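PDB 2F2B: aquaporin AqpM, which is a tetrameric aquaporin whose channels let water cross the membrane in both directions under osmotic gradients, with a transient increase in initial glycerol flux. Local coordinates for residues N220-S223 / I224-G228; F116-L119 / Q120-I124; A237-Y240 / Q241-S245; V2-T5 / K6-I9. All coordinates share one frame; numbering follows the deposited sequence.

Interaction 1 of 4, residues N220-S223 / I224-G228; sequences NYYS and IYVIG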
ATOM      1  N   ASN A 220      33.224   8.933  -3.740  1.00 20.59           N
ATOM      2  CA  ASN A 220      33.335   9.889  -4.832  1.00 21.73           C
ATOM      3  C   ASN A 220      31.959  10.395  -5.273  1.00 21.06           C
ATOM      4  O   ASN A 220      31.852  11.414  -5.957  1.00 20.64           O
ATOM      5  CB  ASN A 220      34.073   9.231  -6.000  1.00 25.81           C
ATOM      6  CG  ASN A 220      33.852   7.729  -6.049  1.00 30.38           C
ATOM      7  OD1 ASN A 220      32.786   7.255  -6.441  1.00 34.46           O
ATOM      8  ND2 ASN A 220      34.861   6.969  -5.631  1.00 34.72           N
ATOM      9  N   TYR A 221      30.910   9.687  -4.864  1.00 19.48           N
ATOM     10  CA  TYR A 221      29.540  10.063  -5.214  1.00 19.59           C
ATOM     11  C   TYR A 221      28.816  10.741  -4.054  1.00 18.52           C
ATOM     12  O   TYR A 221      27.735  11.308  -4.236  1.00 17.70           O
ATOM     13  CB  TYR A 221      28.725   8.824  -5.604  1.00 19.55           C
ATOM     14  CG  TYR A 221      29.216   8.072  -6.817  1.00 23.03           C
ATOM     15  CD1 TYR A 221      29.190   8.654  -8.084  1.00 24.63           C
ATOM     16  CD2 TYR A 221      29.673   6.759  -6.703  1.00 24.79           C
ATOM     17  CE1 TYR A 221      29.603   7.944  -9.213  1.00 26.30           C
ATOM     18  CE2 TYR A 221      30.089   6.041  -7.822  1.00 27.52           C
ATOM     19  CZ  TYR A 221      30.050   6.639  -9.072  1.00 27.66           C
ATOM     20  OH  TYR A 221      30.447   5.925 -10.181  1.00 31.17           O
ATOM     21  N   TYR A 222      29.407  10.687  -2.865  1.00 18.27           N
ATOM     22  CA  TYR A 222      28.764  11.248  -1.685  1.00 16.83           C
ATOM     23  C   TYR A 222      28.282  12.697  -1.788  1.00 16.70           C
ATOM     24  O   TYR A 222      27.241  13.032  -1.223  1.00 15.98           O
ATOM     25  CB  TYR A 222      29.664  11.076  -0.450  1.00 16.03           C
ATOM     26  CG  TYR A 222      28.921  11.275   0.857  1.00 16.33           C
ATOM     27  CD1 TYR A 222      27.750  10.563   1.129  1.00 16.12           C
ATOM     28  CD2 TYR A 222      29.361  12.203   1.806  1.00 16.73           C
ATOM     29  CE1 TYR A 222      27.031  10.773   2.306  1.00 14.70           C
ATOM     30  CE2 TYR A 222      28.650  12.419   2.988  1.00 16.67           C
ATOM     31  CZ  TYR A 222      27.483  11.702   3.228  1.00 16.01           C
ATOM     32  OH  TYR A 222      26.761  11.925   4.377  1.00 16.87           O
ATOM     33  N   SER A 223      29.012  13.556  -2.499  1.00 16.49           N
ATOM     34  CA  SER A 223      28.593  14.953  -2.625  1.00 16.18           C
ATOM     35  C   SER A 223      27.190  15.071  -3.231  1.00 15.24           C
ATOM     36  O   SER A 223      26.450  16.007  -2.929  1.00 16.12           O
ATOM     37  CB  SER A 223      29.603  15.751  -3.465  1.00 17.00           C
ATOM     38  OG  SER A 223      29.763  15.191  -4.754  1.00 19.48           O
ATOM     39  N   ILE A 224      26.829  14.122  -4.087  1.00 14.63           N
ATOM     40  CA  ILE A 224      25.507  14.119  -4.711  1.00 15.14           C
ATOM     41  C   ILE A 224      24.431  14.045  -3.632  1.00 15.76           C
ATOM     42  O   ILE A 224      23.434  14.768  -3.670  1.00 14.79           O
ATOM     43  CB  ILE A 224      25.324  12.886  -5.626  1.00 16.00           C
ATOM     44  CG1 ILE A 224      26.221  13.006  -6.856  1.00 16.25           C
ATOM     45  CG2 ILE A 224      23.853  12.729  -6.021  1.00 16.53           C
ATOM     46  CD1 ILE A 224      26.260  11.748  -7.696  1.00 16.32           C
ATOM     47  N   TYR A 225      24.663  13.161  -2.667  1.00 14.94           N
ATOM     48  CA  TYR A 225      23.723  12.902  -1.584  1.00 14.03           C
ATOM     49  C   TYR A 225      23.810  13.836  -0.387  1.00 14.84           C
ATOM     50  O   TYR A 225      23.114  13.650   0.614  1.00 13.45           O
ATOM     51  CB  TYR A 225      23.876  11.438  -1.177  1.00 13.47           C
ATOM     52  CG  TYR A 225      23.710  10.539  -2.378  1.00 12.77           C
ATOM     53  CD1 TYR A 225      22.456  10.358  -2.964  1.00 11.92           C
ATOM     54  CD2 TYR A 225      24.820   9.960  -3.006  1.00 12.97           C
ATOM     55  CE1 TYR A 225      22.307   9.633  -4.142  1.00 12.48           C
ATOM     56  CE2 TYR A 225      24.681   9.232  -4.189  1.00 13.01           C
ATOM     57  CZ  TYR A 225      23.421   9.075  -4.751  1.00 12.59           C
ATOM     58  OH  TYR A 225      23.270   8.380  -5.926  1.00 12.99           O
ATOM     59  N   VAL A 226      24.672  14.840  -0.493  1.00 14.37           N
ATOM     60  CA  VAL A 226      24.807  15.840   0.553  1.00 14.82           C
ATOM     61  C   VAL A 226      24.223  17.123  -0.025  1.00 14.65           C
ATOM     62  O   VAL A 226      23.275  17.688   0.517  1.00 15.38           O
ATOM     63  CB  VAL A 226      26.286  16.087   0.935  1.00 15.48           C
ATOM     64  CG1 VAL A 226      26.376  17.222   1.945  1.00 16.16           C
ATOM     65  CG2 VAL A 226      26.888  14.820   1.523  1.00 15.68           C
ATOM     66  N   ILE A 227      24.780  17.560  -1.151  1.00 15.25           N
ATOM     67  CA  ILE A 227      24.329  18.783  -1.803  1.00 15.95           C
ATOM     68  C   ILE A 227      22.902  18.676  -2.341  1.00 15.35           C
ATOM     69  O   ILE A 227      22.084  19.567  -2.120  1.00 15.73           O
ATOM     70  CB  ILE A 227      25.271  19.167  -2.968  1.00 18.11           C
ATOM     71  CG1 ILE A 227      26.708  19.306  -2.455  1.00 19.53           C
ATOM     72  CG2 ILE A 227      24.822  20.484  -3.589  1.00 18.39           C
ATOM     73  CD1 ILE A 227      27.732  19.569  -3.546  1.00 22.43           C
ATOM     74  N   GLY A 228      22.609  17.588  -3.048  1.00 14.38           N
ATOM     75  CA  GLY A 228      21.280  17.407  -3.612  1.00 14.46           C
ATOM     76  C   GLY A 228      20.157  17.536  -2.597  1.00 13.71           C
ATOM     77  O   GLY A 228      19.267  18.384  -2.746  1.00 13.71           O
TER
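Val226 lays one methyl, CG2, over a face of the Tyr222 ring, a CH-pi contact that shows how a loop can be fastened to the helix it leads into. The methyl stands 3.6 Å from the ring centroid of Tyr222 and is displaced toward the rim, so that its nearest ring atom is CE2. Tyr222 has CG anti to its backbone N, and this chi1 of -164° carries the ring outward beside the turn, so that its end comes to lie against the Val226 methyl. On another side of the turn, CD2 of Tyr225 comes within 3.4 Å of the carbonyl O of Tyr221, and CD1 of Ile224 approaches the Tyr221 ring obliquely.

Behind these side chains lies the backbone of the helix start. Ile224 N donates to Tyr221 O at 3.0 Å, and a weak bond from Tyr225 N to Tyr222 O follows. Ile227 N donates to Ser223 O at 2.9 Å, an i to i+4 bond; the same oxygen receives a weak bond from Val226 N.

Three hydroxyls then tie the turn to the rest of the chain: Tyr222 OH pairs with Pro200 O, within the second NPA motif, Tyr225 OH with Ser194 O, and Ser223 OG with Tyr143 OH. The opening of helix 224-243 thus sits between helix 143-166, which meets Ile224 and Ile227, and helix 200-214, where Phe204 packs on Tyr222 and Tyr207 on both Tyr221 and Tyr225.

Interaction 2 of 4, residues F116-L119 / Q120-I124; sequences FIFL and QCAGI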
ATOM      1  N   PHE A 116      25.358  -1.474  10.045  1.00 15.37           N
ATOM      2  CA  PHE A 116      26.228  -2.488  10.636  1.00 14.77           C
ATOM      3  C   PHE A 116      25.442  -3.648  11.242  1.00 15.06           C
ATOM      4  O   PHE A 116      25.764  -4.817  11.015  1.00 14.75           O
ATOM      5  CB  PHE A 116      27.104  -1.862  11.721  1.00 16.36           C
ATOM      6  CG  PHE A 116      27.962  -2.857  12.446  1.00 18.43           C
ATOM      7  CD1 PHE A 116      29.025  -3.482  11.799  1.00 19.13           C
ATOM      8  CD2 PHE A 116      27.691  -3.190  13.769  1.00 19.97           C
ATOM      9  CE1 PHE A 116      29.809  -4.427  12.462  1.00 20.26           C
ATOM     10  CE2 PHE A 116      28.467  -4.133  14.442  1.00 21.29           C
ATOM     11  CZ  PHE A 116      29.526  -4.752  13.787  1.00 21.03           C
ATOM     12  N   ILE A 117      24.416  -3.325  12.021  1.00 14.28           N
ATOM     13  CA  ILE A 117      23.611  -4.359  12.654  1.00 13.89           C
ATOM     14  C   ILE A 117      22.832  -5.159  11.613  1.00 13.62           C
ATOM     15  O   ILE A 117      22.635  -6.360  11.776  1.00 13.66           O
ATOM     16  CB  ILE A 117      22.658  -3.752  13.712  1.00 14.26           C
ATOM     17  CG1 ILE A 117      23.483  -3.163  14.866  1.00 14.22           C
ATOM     18  CG2 ILE A 117      21.706  -4.821  14.251  1.00 14.35           C
ATOM     19  CD1 ILE A 117      24.336  -4.195  15.619  1.00 15.97           C
ATOM     20  N   PHE A 118      22.398  -4.509  10.536  1.00 13.22           N
ATOM     21  CA  PHE A 118      21.684  -5.249   9.504  1.00 11.79           C
ATOM     22  C   PHE A 118      22.647  -6.254   8.872  1.00 11.78           C
ATOM     23  O   PHE A 118      22.287  -7.400   8.597  1.00 12.16           O
ATOM     24  CB  PHE A 118      21.148  -4.330   8.410  1.00 11.99           C
ATOM     25  CG  PHE A 118      20.388  -5.068   7.353  1.00 12.39           C
ATOM     26  CD1 PHE A 118      19.086  -5.499   7.594  1.00 11.69           C
ATOM     27  CD2 PHE A 118      21.002  -5.423   6.159  1.00 13.22           C
ATOM     28  CE1 PHE A 118      18.409  -6.282   6.658  1.00 13.13           C
ATOM     29  CE2 PHE A 118      20.334  -6.206   5.219  1.00 14.07           C
ATOM     30  CZ  PHE A 118      19.036  -6.637   5.473  1.00 13.12           C
ATOM     31  N   LEU A 119      23.877  -5.814   8.638  1.00 12.91           N
ATOM     32  CA  LEU A 119      24.890  -6.678   8.045  1.00 14.46           C
ATOM     33  C   LEU A 119      25.089  -7.923   8.911  1.00 14.12           C
ATOM     34  O   LEU A 119      25.274  -9.026   8.395  1.00 15.32           O
ATOM     35  CB  LEU A 119      26.208  -5.912   7.913  1.00 15.97           C
ATOM     36  CG  LEU A 119      27.423  -6.678   7.389  1.00 17.02           C
ATOM     37  CD1 LEU A 119      27.182  -7.153   5.963  1.00 18.37           C
ATOM     38  CD2 LEU A 119      28.632  -5.761   7.452  1.00 20.39           C
ATOM     39  N   GLN A 120      25.044  -7.744  10.228  1.00 15.60           N
ATOM     40  CA  GLN A 120      25.216  -8.866  11.148  1.00 17.96           C
ATOM     41  C   GLN A 120      24.059  -9.858  11.033  1.00 18.23           C
ATOM     42  O   GLN A 120      24.267 -11.068  11.111  1.00 18.73           O
ATOM     43  CB  GLN A 120      25.327  -8.362  12.589  1.00 20.27           C
ATOM     44  CG  GLN A 120      26.502  -7.432  12.819  1.00 24.59           C
ATOM     45  CD  GLN A 120      27.826  -8.073  12.451  1.00 27.34           C
ATOM     46  OE1 GLN A 120      28.654  -7.463  11.774  1.00 32.82           O
ATOM     47  NE2 GLN A 120      28.033  -9.304  12.894  1.00 27.51           N
ATOM     48  N   CYS A 121      22.846  -9.341  10.842  1.00 18.04           N
ATOM     49  CA  CYS A 121      21.650 -10.182  10.712  1.00 17.14           C
ATOM     50  C   CYS A 121      21.561 -10.922   9.383  1.00 17.04           C
ATOM     51  O   CYS A 121      21.261 -12.116   9.344  1.00 16.94           O
ATOM     52  CB  CYS A 121      20.369  -9.343  10.842  1.00 19.77           C
ATOM     53  SG  CYS A 121      20.039  -8.614  12.446  1.00 23.85           S
ATOM     54  N   ALA A 122      21.800 -10.197   8.295  1.00 16.40           N
ATOM     55  CA  ALA A 122      21.688 -10.752   6.953  1.00 16.36           C
ATOM     56  C   ALA A 122      22.892 -11.527   6.437  1.00 16.68           C
ATOM     57  O   ALA A 122      22.753 -12.352   5.538  1.00 17.25           O
ATOM     58  CB  ALA A 122      21.340  -9.636   5.967  1.00 14.91           C
ATOM     59  N   GLY A 123      24.067 -11.258   6.995  1.00 17.60           N
ATOM     60  CA  GLY A 123      25.263 -11.943   6.541  1.00 18.47           C
ATOM     61  C   GLY A 123      26.069 -11.068   5.599  1.00 18.95           C
ATOM     62  O   GLY A 123      25.569 -10.063   5.089  1.00 17.43           O
ATOM     63  N   ILE A 124      27.316 -11.458   5.351  1.00 18.72           N
ATOM     64  CA  ILE A 124      28.200 -10.686   4.485  1.00 18.85           C
ATOM     65  C   ILE A 124      27.627 -10.408   3.095  1.00 17.02           C
ATOM     66  O   ILE A 124      27.940  -9.384   2.483  1.00 16.82           O
ATOM     67  CB  ILE A 124      29.576 -11.387   4.336  1.00 20.41           C
ATOM     68  CG1 ILE A 124      30.567 -10.443   3.650  1.00 20.63           C
ATOM     69  CG2 ILE A 124      29.425 -12.673   3.543  1.00 20.52           C
ATOM     70  CD1 ILE A 124      30.865  -9.183   4.452  1.00 21.84           C
TER
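Gln120 folds back over the ring of Phe116, one turn earlier in helix 100-122, and meets it both with CG over its face and with OE1 near CE1 and CZ. The CG lies 4.3 Å from the Phe116 centroid, in a CH-pi contact. A bend at chi2 (-57°) turns the amide back along the ring, bringing OE1 to 3.3 Å from CE1 of Phe116. The amide and ring planes are inclined at 39°.

Apolar contacts follow the same spacing on another side of the helix, where CB of Ala122 rests 3.7 Å from CE2 of Phe118. Near the end, CD1 of Leu119 reaches past the last turn to within 4.0 Å of Ile124 CA.

Backbone bonds make up the third group. The regular i to i+4 series includes Ala122 N to Phe118 O and closes with Gly123 N donating to Leu119 O at 2.9 Å. Gly123 has positive phi (100°), and there the chain leaves the helix.

Within the subunit, Phe118 meets Phe20 edge-to-face, Phe116 touches Asn209 and Leu119 touches Phe213. The second subunit packs Leu148 on Gln120 and Cys121, Thr189 on Phe118 and Ile193 on Ala122, and its Gln145 bonds to Gln120 O. This helix end therefore lies at a tetramer interface, with helices 4-33 and 200-214 of its own chain on one hand and helices 143-166 and 175-194 of the second subunit on the other.

Interaction 3 of 4, residues A237-Y240 / Q241-S245; sequences ALTY and QYLTS
Thr244 turns both its hydroxyl and its methyl back toward Tyr240, and its two branches are both used at the end of helix 224-243. With chi1 at 59°, OG1 sits between the backbone N and the carbonyl carbon and donates to Tyr240 O at 2.8 Å. Thr244 N bonds to the same oxygen at 3.0 Å, and the two donors come from opposite faces of the carbonyl plane. The remaining branch, CG2, is carried over one face of the Tyr240 ring, 4.0 Å from its centroid and displaced toward the rim, in a CH-pi contact. In Tyr240 a chi1 of -171° sends the ring outward and slightly toward the C-terminal end, where the Thr244 methyl meets its face; the Tyr240 hydroxyl is held by Asp167 OD1.

Gln241 is extended as far as CD. Its OE1 shares a water with the backbone: the water donates to OE1 of Gln241 at 2.9 Å and, as a second donor beside Tyr242 N, to Leu238 O at 2.7 Å, while Leu238 CD2 runs alongside. Thr239 and Leu243 likewise lie side by side, CG2 of the first 4.1 Å from CD1 of the second. Past the last helical turn, Ser245 OG donates to Tyr242 O at 2.6 Å.

Lys6 of the third subunit completes this end, bonding to both Tyr242 O and Ser245 OG and lying against the Tyr242 ring in a cation-pi contact. Between them, Tyr240 O and Tyr242 O are thus met by N-H groups, hydroxyls and an ammonium, which probably stabilises the negative end of the helix dipole while joining two subunits.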
ATOM      1  N   ALA A 237      11.583  24.547   1.675  1.00 14.51           N
ATOM      2  CA  ALA A 237      11.232  25.292   2.879  1.00 15.53           C
ATOM      3  C   ALA A 237      10.988  26.760   2.533  1.00 15.87           C
ATOM      4  O   ALA A 237      10.004  27.354   2.971  1.00 15.27           O
ATOM      5  CB  ALA A 237      12.347  25.168   3.916  1.00 15.28           C
ATOM      6  N   LEU A 238      11.884  27.337   1.733  1.00 16.18           N
ATOM      7  CA  LEU A 238      11.757  28.735   1.326  1.00 16.65           C
ATOM      8  C   LEU A 238      10.533  28.962   0.440  1.00 16.57           C
ATOM      9  O   LEU A 238       9.869  29.995   0.537  1.00 15.34           O
ATOM     10  CB  LEU A 238      13.024  29.183   0.591  1.00 18.31           C
ATOM     11  CG  LEU A 238      14.284  29.254   1.461  1.00 18.95           C
ATOM     12  CD1 LEU A 238      15.496  29.536   0.596  1.00 20.34           C
ATOM     13  CD2 LEU A 238      14.114  30.334   2.517  1.00 20.04           C
ATOM     14  N   THR A 239      10.240  27.992  -0.419  1.00 14.41           N
ATOM     15  CA  THR A 239       9.090  28.073  -1.312  1.00 14.62           C
ATOM     16  C   THR A 239       7.793  28.036  -0.507  1.00 15.69           C
ATOM     17  O   THR A 239       6.874  28.814  -0.757  1.00 16.07           O
ATOM     18  CB  THR A 239       9.084  26.903  -2.322  1.00 14.42           C
ATOM     19  OG1 THR A 239      10.237  26.995  -3.166  1.00 15.21           O
ATOM     20  CG2 THR A 239       7.829  26.941  -3.183  1.00 16.40           C
ATOM     21  N   TYR A 240       7.721  27.133   0.467  1.00 14.28           N
ATOM     22  CA  TYR A 240       6.521  27.025   1.284  1.00 14.97           C
ATOM     23  C   TYR A 240       6.293  28.324   2.052  1.00 16.24           C
ATOM     24  O   TYR A 240       5.170  28.824   2.127  1.00 16.50           O
ATOM     25  CB  TYR A 240       6.644  25.858   2.265  1.00 14.93           C
ATOM     26  CG  TYR A 240       5.360  25.558   2.995  1.00 13.84           C
ATOM     27  CD1 TYR A 240       5.067  26.166   4.219  1.00 15.46           C
ATOM     28  CD2 TYR A 240       4.414  24.694   2.444  1.00 14.68           C
ATOM     29  CE1 TYR A 240       3.862  25.919   4.873  1.00 15.86           C
ATOM     30  CE2 TYR A 240       3.206  24.443   3.088  1.00 15.01           C
ATOM     31  CZ  TYR A 240       2.937  25.058   4.298  1.00 15.56           C
ATOM     32  OH  TYR A 240       1.739  24.821   4.929  1.00 16.36           O
ATOM     33  N   GLN A 241       7.369  28.860   2.617  1.00 16.36           N
ATOM     34  CA  GLN A 241       7.315  30.105   3.377  1.00 18.95           C
ATOM     35  C   GLN A 241       6.770  31.234   2.504  1.00 19.35           C
ATOM     36  O   GLN A 241       5.968  32.052   2.954  1.00 20.05           O
ATOM     37  CB  GLN A 241       8.721  30.454   3.879  1.00 21.18           C
ATOM     38  CG  GLN A 241       8.805  31.676   4.779  1.00 25.43           C
ATOM     39  CD  GLN A 241      10.229  31.959   5.228  1.00 26.64           C
ATOM     40  OE1 GLN A 241      11.105  32.248   4.412  1.00 27.78           O
ATOM     41  NE2 GLN A 241      10.467  31.869   6.532  1.00 28.23           N
ATOM     42  N   TYR A 242       7.212  31.266   1.251  1.00 19.95           N
ATOM     43  CA  TYR A 242       6.778  32.286   0.302  1.00 21.27           C
ATOM     44  C   TYR A 242       5.292  32.161  -0.035  1.00 21.29           C
ATOM     45  O   TYR A 242       4.548  33.140   0.029  1.00 21.46           O
ATOM     46  CB  TYR A 242       7.608  32.185  -0.981  1.00 23.39           C
ATOM     47  CG  TYR A 242       7.024  32.933  -2.159  1.00 26.77           C
ATOM     48  CD1 TYR A 242       6.979  34.329  -2.178  1.00 28.50           C
ATOM     49  CD2 TYR A 242       6.498  32.242  -3.248  1.00 28.46           C
ATOM     50  CE1 TYR A 242       6.424  35.016  -3.259  1.00 30.97           C
ATOM     51  CE2 TYR A 242       5.940  32.917  -4.330  1.00 31.29           C
ATOM     52  CZ  TYR A 242       5.907  34.300  -4.331  1.00 32.02           C
ATOM     53  OH  TYR A 242       5.355  34.962  -5.407  1.00 35.00           O
ATOM     54  N   LEU A 243       4.865  30.953  -0.394  1.00 19.89           N
ATOM     55  CA  LEU A 243       3.471  30.704  -0.755  1.00 19.92           C
ATOM     56  C   LEU A 243       2.476  30.985   0.367  1.00 21.21           C
ATOM     57  O   LEU A 243       1.340  31.388   0.107  1.00 20.91           O
ATOM     58  CB  LEU A 243       3.300  29.254  -1.227  1.00 18.55           C
ATOM     59  CG  LEU A 243       4.022  28.861  -2.518  1.00 18.73           C
ATOM     60  CD1 LEU A 243       3.808  27.373  -2.792  1.00 18.34           C
ATOM     61  CD2 LEU A 243       3.503  29.703  -3.683  1.00 19.06           C
ATOM     62  N   THR A 244       2.901  30.778   1.608  1.00 21.65           N
ATOM     63  CA  THR A 244       2.027  30.994   2.755  1.00 23.07           C
ATOM     64  C   THR A 244       2.288  32.317   3.470  1.00 25.07           C
ATOM     65  O   THR A 244       1.691  32.586   4.510  1.00 26.30           O
ATOM     66  CB  THR A 244       2.177  29.859   3.784  1.00 22.74           C
ATOM     67  OG1 THR A 244       3.541  29.787   4.218  1.00 21.58           O
ATOM     68  CG2 THR A 244       1.770  28.520   3.169  1.00 21.64           C
ATOM     69  N   SER A 245       3.175  33.136   2.916  1.00 26.64           N
ATOM     70  CA  SER A 245       3.499  34.424   3.526  1.00 29.92           C
ATOM     71  C   SER A 245       2.355  35.414   3.347  1.00 30.86           C
ATOM     72  O   SER A 245       1.581  35.319   2.392  1.00 32.14           O
ATOM     73  CB  SER A 245       4.779  34.999   2.910  1.00 30.72           C
ATOM     74  OG  SER A 245       4.603  35.296   1.537  1.00 33.40           O
TER
HETATM   75  O   HOH W   1      10.764  32.290   1.556  1.00 22.46           O

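Interaction 4 of 4, residues V2-T5 / K6-I9; sequences VSLT and KRCI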
ATOM      1  N   VAL A   2      11.682  17.608  26.156  1.00 32.85           N
ATOM      2  CA  VAL A   2      12.627  16.511  26.332  1.00 28.74           C
ATOM      3  C   VAL A   2      14.049  17.047  26.184  1.00 26.14           C
ATOM      4  O   VAL A   2      14.319  17.875  25.313  1.00 25.64           O
ATOM      5  CB  VAL A   2      12.385  15.394  25.288  1.00 27.86           C
ATOM      6  CG1 VAL A   2      13.378  14.265  25.483  1.00 26.45           C
ATOM      7  CG2 VAL A   2      10.962  14.869  25.415  1.00 28.34           C
ATOM      8  N   SER A   3      14.955  16.579  27.038  1.00 23.54           N
ATOM      9  CA  SER A   3      16.346  17.029  26.999  1.00 22.20           C
ATOM     10  C   SER A   3      16.994  16.734  25.655  1.00 22.01           C
ATOM     11  O   SER A   3      16.575  15.819  24.939  1.00 20.80           O
ATOM     12  CB  SER A   3      17.165  16.353  28.100  1.00 21.72           C
ATOM     13  OG  SER A   3      17.384  14.980  27.813  1.00 22.46           O
ATOM     14  N   LEU A   4      18.029  17.501  25.327  1.00 20.10           N
ATOM     15  CA  LEU A   4      18.749  17.321  24.071  1.00 19.41           C
ATOM     16  C   LEU A   4      19.412  15.949  24.034  1.00 19.40           C
ATOM     17  O   LEU A   4      19.514  15.329  22.975  1.00 17.80           O
ATOM     18  CB  LEU A   4      19.806  18.418  23.902  1.00 19.84           C
ATOM     19  CG  LEU A   4      20.632  18.421  22.610  1.00 20.90           C
ATOM     20  CD1 LEU A   4      19.713  18.487  21.393  1.00 18.72           C
ATOM     21  CD2 LEU A   4      21.581  19.618  22.619  1.00 20.81           C
ATOM     22  N   THR A   5      19.867  15.474  25.190  1.00 18.74           N
ATOM     23  CA  THR A   5      20.502  14.164  25.262  1.00 19.98           C
ATOM     24  C   THR A   5      19.523  13.077  24.816  1.00 18.24           C
ATOM     25  O   THR A   5      19.853  12.239  23.979  1.00 18.91           O
ATOM     26  CB  THR A   5      20.980  13.847  26.697  1.00 21.28           C
ATOM     27  OG1 THR A   5      22.056  14.728  27.043  1.00 24.10           O
ATOM     28  CG2 THR A   5      21.462  12.406  26.799  1.00 22.42           C
ATOM     29  N   LYS A   6      18.319  13.101  25.373  1.00 17.87           N
ATOM     30  CA  LYS A   6      17.308  12.112  25.016  1.00 18.16           C
ATOM     31  C   LYS A   6      16.821  12.298  23.582  1.00 18.31           C
ATOM     32  O   LYS A   6      16.506  11.322  22.895  1.00 16.83           O
ATOM     33  CB  LYS A   6      16.137  12.188  25.995  1.00 19.83           C
ATOM     34  CG  LYS A   6      16.487  11.626  27.369  1.00 20.90           C
ATOM     35  CD  LYS A   6      15.342  11.771  28.352  1.00 23.82           C
ATOM     36  CE  LYS A   6      15.675  11.080  29.669  1.00 25.50           C
ATOM     37  NZ  LYS A   6      14.593  11.261  30.674  1.00 28.08           N
ATOM     38  N   ARG A   7      16.759  13.545  23.127  1.00 15.89           N
ATOM     39  CA  ARG A   7      16.321  13.815  21.765  1.00 16.11           C
ATOM     40  C   ARG A   7      17.354  13.317  20.758  1.00 15.94           C
ATOM     41  O   ARG A   7      16.995  12.838  19.682  1.00 15.09           O
ATOM     42  CB  ARG A   7      16.037  15.308  21.583  1.00 15.60           C
ATOM     43  CG  ARG A   7      14.717  15.722  22.224  1.00 17.02           C
ATOM     44  CD  ARG A   7      14.318  17.141  21.882  1.00 18.08           C
ATOM     45  NE  ARG A   7      15.113  18.134  22.600  1.00 19.52           N
ATOM     46  CZ  ARG A   7      15.848  19.068  22.009  1.00 21.35           C
ATOM     47  NH1 ARG A   7      15.896  19.135  20.685  1.00 19.88           N
ATOM     48  NH2 ARG A   7      16.522  19.949  22.742  1.00 19.93           N
ATOM     49  N   CYS A   8      18.633  13.413  21.106  1.00 15.44           N
ATOM     50  CA  CYS A   8      19.683  12.926  20.217  1.00 15.50           C
ATOM     51  C   CYS A   8      19.652  11.398  20.193  1.00 15.09           C
ATOM     52  O   CYS A   8      19.901  10.782  19.156  1.00 13.62           O
ATOM     53  CB  CYS A   8      21.056  13.427  20.669  1.00 17.00           C
ATOM     54  SG  CYS A   8      21.386  15.144  20.197  1.00 20.47           S
ATOM     55  N   ILE A   9      19.351  10.785  21.333  1.00 13.85           N
ATOM     56  CA  ILE A   9      19.259   9.331  21.385  1.00 14.58           C
ATOM     57  C   ILE A   9      18.101   8.908  20.473  1.00 14.73           C
ATOM     58  O   ILE A   9      18.203   7.924  19.738  1.00 13.56           O
ATOM     59  CB  ILE A   9      19.002   8.827  22.824  1.00 16.25           C
ATOM     60  CG1 ILE A   9      20.238   9.077  23.691  1.00 17.78           C
ATOM     61  CG2 ILE A   9      18.664   7.337  22.808  1.00 17.36           C
ATOM     62  CD1 ILE A   9      20.025   8.767  25.169  1.00 17.46           C
TER
HETATM   63  O   HOH W   2      15.193  20.390  25.429  1.00 33.55           O
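The carbonyl O of Val2 is gripped twice, by NE of Arg7 and by a water, so that Arg7 bonds back to the residue before the N-cap. NE of Arg7 donates to Val2 O at 2.8 Å and 155°; the acceptor lies in the guanidinium plane, but the donor stands above the plane of the carbonyl. The water donates to Val2 O and accepts from NH2 of Arg7 at 3.0 Å, adding a bridge beside the direct bond. A bend at chi3 (-74°) curls the arginine back toward the N-terminus to make both links.

Leu4 crosses the end of this arginine at about a right angle: its CA lies over a face of the guanidinium, and its CD1 is 3.8 Å from Arg7 NH2. The same methyl lies 3.9 Å from Cys8 SG.

Ser3 is the N-cap of helix 4-33. Its OG accepts from Lys6 N at 3.2 Å in a nearly straight bond, and Arg7 N donates to Ser3 O at 2.9 Å to begin the helical pattern. Val2 CG1 presses close to Lys6 CB, at 3.5 Å, crossing the lysine chain near its root, while the extended remainder of that chain runs on to the end of helix 224-243 of the second subunit, where Ser245 is a partner of NZ.

Arg7 also forms a salt bridge with Glu99 and bonds to Tyr103 OH. The guanidinium thus has a carboxylate, a tyrosine hydroxyl, a carbonyl and a water as partners, and the carboxylate probably balances its charge, offsetting the cost of a cation beside the positive end of the helix dipole.

Overall arrangement
Along the chain the order is interaction 4, interaction 2, interaction 1 and interaction 3. Interactions 4 and 1 lie at the starts of helices 4-33 and 224-243, interactions 2 and 3 at the ends of helices 100-122 and 224-243. Interactions 1 and 3 share helix 224-243, with centres about 26 Å apart. None touch: the closest nearest-atom gap is about 11 Å, between 1 and 3, and interactions 2 and 3 lie on opposite sides of the chain's centre, about 42 Å between centres. Within the tetramer, however, interactions 3 and 4 meet across a subunit boundary through Lys6 and Tyr242, and interaction 2 also faces a neighbour, whereas interaction 1 stays within its own subunit.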